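Local coordinates for putative zinc protease (Bordetella pertussis, PDB 3IH6), which probably acts, as a whole, as a zinc-dependent metalloendopeptidase of the M16 family, this chain being one piece that resembles its inactive domain, at residues Tyr31-Ala36 with Thr76-Asp81; His61-Thr66 with Gln102-Thr107. All blocks are in the same frame, centred on the assembly; numbering follows the deposited sequence.

Interaction 1 of 2, residues Tyr31-Ala36 with Thr76-Asp81; sequences YHLPAA and TMDQLD
Leu33 turns CG anti to its own carbonyl carbon (chi1 -59°), and the chain then runs on extended, so that both methyl groups face Thr76-Asp81. Asp78 places CG anti to the backbone N (chi1 -160°), which carries its carboxylate along toward Leu33 and Ala36. The two segments take in the last residues of strands 26-32 and 71-77 and the loops that follow, in the antiparallel sheet of an M16 peptidase domain, a piece that resembles the inactive domain of the family. These strands are not neighbours in the sheet. Strand 84-90 lies between them, bonded through its backbone to Tyr31 on one side and Met77 on the other. The two segments share no hydrogen bond. Leu33 reaches over Ala85 of the middle strand to the side chains of Thr76 and Asp78 and to the backbone of Met77.

Leu33 carries most of the contact, and its two branches have separate tasks. CD2 meets the methyl side of Thr76, with Leu33 CD2 3.9 Å from Thr76 CG2, and the two side chains cross at about a right angle. CD1 reaches further along the chain to the turn, where Leu33 CD1 is 3.7 Å from Asp78 CB and also 3.7 Å from the carbonyl O of Met77, modelled as selenomethionine. Thr76 sets OG1 in the crowded position between N and the carbonyl carbon (chi1 56°). This hydroxyl is bonded to the backbone N of Ser1, while CG2 meets the leucine. Helix 39-52 adds to the packing here, with Leu44 against Leu33 and Phe41 against Asp78. Beyond Leu33 the contact thins to a single touch, Ala36 CB against Asp78 OD2 at 3.6 Å.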
loop_
_atom_site.group_PDB
_atom_site.type_symbol
_atom_site.label_atom_id
_atom_site.label_comp_id
_atom_site.label_asym_id
_atom_site.label_seq_id
_atom_site.Cartn_x
_atom_site.Cartn_y
_atom_site.Cartn_z
ATOM N N TYR E 31 -18.793 -18.671 -15.817
ATOM C CA TYR E 31 -19.540 -18.103 -16.917
ATOM C C TYR E 31 -18.588 -17.220 -17.748
ATOM O O TYR E 31 -17.501 -16.827 -17.270
ATOM C CB TYR E 31 -20.679 -17.252 -16.373
ATOM C CG TYR E 31 -21.711 -17.982 -15.553
ATOM C CD1 TYR E 31 -22.915 -18.448 -16.135
ATOM C CD2 TYR E 31 -21.507 -18.213 -14.202
ATOM C CE1 TYR E 31 -23.900 -19.132 -15.368
ATOM C CE2 TYR E 31 -22.470 -18.907 -13.426
ATOM C CZ TYR E 31 -23.665 -19.363 -14.022
ATOM O OH TYR E 31 -24.599 -20.013 -13.229
ATOM N N HIS E 32 -18.957 -16.896 -18.980
ATOM C CA HIS E 32 -18.127 -15.957 -19.762
ATOM C C HIS E 32 -18.562 -14.490 -19.760
ATOM O O HIS E 32 -19.736 -14.197 -19.609
ATOM C CB HIS E 32 -17.802 -16.457 -21.183
ATOM C CG HIS E 32 -18.940 -16.384 -22.155
ATOM N ND1 HIS E 32 -19.697 -17.490 -22.492
ATOM C CD2 HIS E 32 -19.394 -15.369 -22.934
ATOM C CE1 HIS E 32 -20.578 -17.155 -23.426
ATOM N NE2 HIS E 32 -20.414 -15.875 -23.714
ATOM N N LEU E 33 -17.602 -13.578 -19.922
ATOM C CA LEU E 33 -17.893 -12.134 -19.964
ATOM C C LEU E 33 -18.297 -11.703 -21.363
ATOM O O LEU E 33 -17.845 -12.306 -22.318
ATOM C CB LEU E 33 -16.651 -11.312 -19.543
ATOM C CG LEU E 33 -16.078 -11.567 -18.133
ATOM C CD1 LEU E 33 -14.736 -10.887 -17.916
ATOM C CD2 LEU E 33 -17.065 -11.205 -17.048
ATOM N N PRO E 34 -19.127 -10.639 -21.486
ATOM C CA PRO E 34 -19.235 -9.875 -22.735
ATOM C C PRO E 34 -17.875 -9.266 -23.087
ATOM O O PRO E 34 -17.010 -9.136 -22.215
ATOM C CB PRO E 34 -20.159 -8.695 -22.368
ATOM C CG PRO E 34 -20.878 -9.120 -21.133
ATOM C CD PRO E 34 -20.006 -10.109 -20.424
ATOM N N ALA E 35 -17.716 -8.885 -24.350
ATOM C CA ALA E 35 -16.642 -8.003 -24.802
ATOM C C ALA E 35 -16.579 -6.757 -23.918
ATOM O O ALA E 35 -17.616 -6.272 -23.466
ATOM C CB ALA E 35 -16.901 -7.623 -26.243
ATOM N N ALA E 36 -15.369 -6.271 -23.633
ATOM C CA ALA E 36 -15.173 -5.123 -22.724
ATOM C C ALA E 36 -15.724 -3.819 -23.309
ATOM O O ALA E 36 -16.055 -2.894 -22.563
ATOM C CB ALA E 36 -13.676 -4.952 -22.360
ATOM N N THR E 76 -15.048 -10.951 -11.627
ATOM C CA THR E 76 -14.979 -10.852 -13.073
ATOM C C THR E 76 -13.476 -10.754 -13.434
ATOM O O THR E 76 -12.729 -10.028 -12.809
ATOM C CB THR E 76 -15.873 -9.728 -13.658
ATOM O OG1 THR E 76 -15.538 -8.488 -13.060
ATOM C CG2 THR E 76 -17.368 -9.989 -13.377
HETATM N N MSE E 77 -13.047 -11.576 -14.386
HETATM C CA MSE E 77 -11.637 -11.731 -14.698
HETATM C C MSE E 77 -11.460 -11.545 -16.198
HETATM O O MSE E 77 -11.507 -12.522 -16.958
HETATM C CB MSE E 77 -11.119 -13.113 -14.244
HETATM C CG MSE E 77 -11.168 -13.323 -12.712
HETATM SE SE MSE E 77 -10.925 -15.189 -12.104
HETATM C CE MSE E 77 -12.397 -15.920 -13.081
ATOM N N ASP E 78 -11.279 -10.300 -16.624
ATOM C CA ASP E 78 -11.102 -10.015 -18.063
ATOM C C ASP E 78 -9.652 -9.996 -18.574
ATOM O O ASP E 78 -9.440 -9.769 -19.768
ATOM C CB ASP E 78 -11.829 -8.733 -18.491
ATOM C CG ASP E 78 -12.071 -8.662 -19.999
ATOM O OD1 ASP E 78 -12.336 -9.735 -20.608
ATOM O OD2 ASP E 78 -12.002 -7.538 -20.583
ATOM N N GLN E 79 -8.676 -10.238 -17.697
ATOM C CA GLN E 79 -7.275 -10.439 -18.115
ATOM C C GLN E 79 -7.097 -11.818 -18.783
ATOM O O GLN E 79 -6.092 -12.063 -19.449
ATOM C CB GLN E 79 -6.286 -10.256 -16.929
ATOM N N LEU E 80 -8.074 -12.701 -18.600
ATOM C CA LEU E 80 -8.147 -13.963 -19.335
ATOM C C LEU E 80 -8.819 -13.768 -20.696
ATOM O O LEU E 80 -9.629 -12.873 -20.883
ATOM C CB LEU E 80 -8.973 -14.985 -18.533
ATOM C CG LEU E 80 -8.593 -15.156 -17.066
ATOM C CD1 LEU E 80 -9.616 -16.058 -16.358
ATOM C CD2 LEU E 80 -7.213 -15.768 -17.062
ATOM N N ASP E 81 -8.467 -14.617 -21.637
ATOM C CA ASP E 81 -9.165 -14.710 -22.884
ATOM C C ASP E 81 -9.404 -16.200 -23.114
ATOM O O ASP E 81 -8.459 -16.939 -23.407
ATOM C CB ASP E 81 -8.350 -14.103 -24.027
#

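Interaction 2 of 2, residues His61-Thr66 with Gln102-Thr107; sequences HALVPT and QTLTAT
Leu63 is the tight part of this contact between helix 58-63 and helix 97-109. Its CG lies anti to the carbonyl carbon (chi1 -54°), and the two methyl groups part over the second helix. Leu63 CD2 sits 3.6 Å from Thr103 CB and equally near CG2, the two side chains sliding past each other in opposite directions. The side chains of Leu63 and Leu104 cross obliquely, with Leu63 CD1 3.8 Å from Leu104 CD1, and both leucines are buried.

The Ala62 side is looser, and Ala62, Thr103 and Thr107 are all partly exposed. Ala62 CB is 4.1 Å from Thr103 CG2, and it touches Thr107 at the hydroxyl, 3.6 Å from OG1. That hydroxyl bonds back to its own helix, Thr107 OG1 to Thr103 O at 2.9 Å, from above the carbonyl plane. Thr103 OG1 likewise turns to Lys99 O, so Thr103 gives its methyl to the contact. No hydrogen bond joins the segments. This is apolar helix-to-helix packing in an M16-type alpha/beta domain, where Leu104 also rests on Ala29 of the sheet.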
loop_
_atom_site.group_PDB
_atom_site.type_symbol
_atom_site.label_atom_id
_atom_site.label_comp_id
_atom_site.label_asym_id
_atom_site.label_seq_id
_atom_site.Cartn_x
_atom_site.Cartn_y
_atom_site.Cartn_z
ATOM N N HIS E 61 -27.113 -14.500 0.969
ATOM C CA HIS E 61 -28.404 -14.756 1.578
ATOM C C HIS E 61 -28.981 -16.155 1.267
ATOM O O HIS E 61 -29.646 -16.747 2.109
ATOM C CB HIS E 61 -29.409 -13.686 1.156
ATOM C CG HIS E 61 -30.629 -13.677 2.003
ATOM N ND1 HIS E 61 -30.639 -13.139 3.270
ATOM C CD2 HIS E 61 -31.869 -14.177 1.791
ATOM C CE1 HIS E 61 -31.837 -13.298 3.799
ATOM N NE2 HIS E 61 -32.598 -13.934 2.926
ATOM N N ALA E 62 -28.721 -16.669 0.063
ATOM C CA ALA E 62 -29.248 -17.979 -0.334
ATOM C C ALA E 62 -28.473 -19.119 0.311
ATOM O O ALA E 62 -29.058 -20.133 0.676
ATOM C CB ALA E 62 -29.233 -18.116 -1.857
ATOM N N LEU E 63 -27.156 -18.945 0.472
ATOM C CA LEU E 63 -26.298 -20.059 0.883
ATOM C C LEU E 63 -25.895 -20.143 2.364
ATOM O O LEU E 63 -25.611 -21.226 2.859
ATOM C CB LEU E 63 -25.059 -20.101 -0.023
ATOM C CG LEU E 63 -25.398 -20.152 -1.530
ATOM C CD1 LEU E 63 -24.174 -20.031 -2.407
ATOM C CD2 LEU E 63 -26.107 -21.437 -1.807
ATOM N N VAL E 64 -25.819 -19.004 3.048
ATOM C CA VAL E 64 -25.177 -18.940 4.376
ATOM C C VAL E 64 -26.164 -18.994 5.551
ATOM O O VAL E 64 -26.017 -19.849 6.424
ATOM C CB VAL E 64 -24.186 -17.731 4.528
ATOM C CG1 VAL E 64 -23.517 -17.768 5.891
ATOM C CG2 VAL E 64 -23.093 -17.777 3.429
ATOM N N PRO E 65 -27.184 -18.110 5.577
ATOM C CA PRO E 65 -28.139 -18.288 6.692
ATOM C C PRO E 65 -28.804 -19.657 6.597
ATOM O O PRO E 65 -29.262 -20.208 7.604
ATOM C CB PRO E 65 -29.195 -17.199 6.451
ATOM C CG PRO E 65 -28.523 -16.189 5.520
ATOM C CD PRO E 65 -27.577 -17.017 4.668
ATOM N N THR E 66 -28.858 -20.196 5.385
ATOM C CA THR E 66 -29.480 -21.501 5.158
ATOM C C THR E 66 -28.522 -22.642 5.551
ATOM O O THR E 66 -28.890 -23.806 5.526
ATOM C CB THR E 66 -29.906 -21.643 3.691
ATOM O OG1 THR E 66 -28.828 -21.198 2.871
ATOM C CG2 THR E 66 -31.132 -20.748 3.382
ATOM N N GLN E 102 -26.064 -26.542 -6.491
ATOM C CA GLN E 102 -27.455 -26.477 -6.933
ATOM C C GLN E 102 -28.064 -25.112 -6.625
ATOM O O GLN E 102 -28.582 -24.449 -7.532
ATOM C CB GLN E 102 -28.298 -27.571 -6.259
ATOM C CG GLN E 102 -29.809 -27.323 -6.314
ATOM C CD GLN E 102 -30.319 -27.178 -7.740
ATOM O OE1 GLN E 102 -29.842 -27.871 -8.641
ATOM N NE2 GLN E 102 -31.277 -26.261 -7.957
ATOM N N THR E 103 -28.030 -24.712 -5.352
ATOM C CA THR E 103 -28.583 -23.441 -4.963
ATOM C C THR E 103 -27.814 -22.263 -5.566
ATOM O O THR E 103 -28.434 -21.298 -5.982
ATOM C CB THR E 103 -28.664 -23.291 -3.439
ATOM O OG1 THR E 103 -29.337 -24.433 -2.877
ATOM C CG2 THR E 103 -29.412 -21.995 -3.053
ATOM N N LEU E 104 -26.480 -22.320 -5.583
ATOM C CA LEU E 104 -25.672 -21.236 -6.196
ATOM C C LEU E 104 -26.088 -20.935 -7.652
ATOM O O LEU E 104 -26.228 -19.773 -8.034
ATOM C CB LEU E 104 -24.166 -21.585 -6.191
ATOM C CG LEU E 104 -23.251 -20.553 -6.883
ATOM C CD1 LEU E 104 -22.511 -19.748 -5.846
ATOM C CD2 LEU E 104 -22.263 -21.273 -7.745
ATOM N N THR E 105 -26.215 -21.972 -8.477
ATOM C CA THR E 105 -26.547 -21.753 -9.893
ATOM C C THR E 105 -28.021 -21.351 -10.071
ATOM O O THR E 105 -28.343 -20.543 -10.942
ATOM C CB THR E 105 -26.264 -22.983 -10.782
ATOM O OG1 THR E 105 -27.006 -24.104 -10.287
ATOM C CG2 THR E 105 -24.778 -23.317 -10.833
ATOM N N ALA E 106 -28.922 -21.915 -9.268
ATOM C CA ALA E 106 -30.330 -21.445 -9.289
ATOM C C ALA E 106 -30.449 -19.952 -9.008
ATOM O O ALA E 106 -31.245 -19.266 -9.630
ATOM C CB ALA E 106 -31.193 -22.237 -8.344
ATOM N N THR E 107 -29.650 -19.418 -8.093
ATOM C CA THR E 107 -29.789 -17.993 -7.716
ATOM C C THR E 107 -29.295 -17.148 -8.865
ATOM O O THR E 107 -29.908 -16.130 -9.233
ATOM C CB THR E 107 -28.905 -17.652 -6.471
ATOM O OG1 THR E 107 -29.220 -18.536 -5.399
ATOM C CG2 THR E 107 -29.046 -16.187 -6.045
#

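Both contacts are partly buried, and neither has a hydrogen bond between its segments. Leu33 carries interaction 1, while two buried leucines, Leu63 and Leu104, meet in interaction 2. They hold different elements. Interaction 1 joins the ends of two sheet strands and the loops after them, and a second subunit packs on Met77 and Leu80 there. Interaction 2 joins two helices, and no other chain of the assembly touches it. Their hydroxyls differ too: Thr76 bonds to the backbone N of Ser1, at the start of this construct, while Thr103 and Thr107 bond within their own helix. The centres lie about 24 Å apart. The segments 31-36 and 102-107 touch where Tyr31 OH lies 4.1 Å from Thr105 CG2.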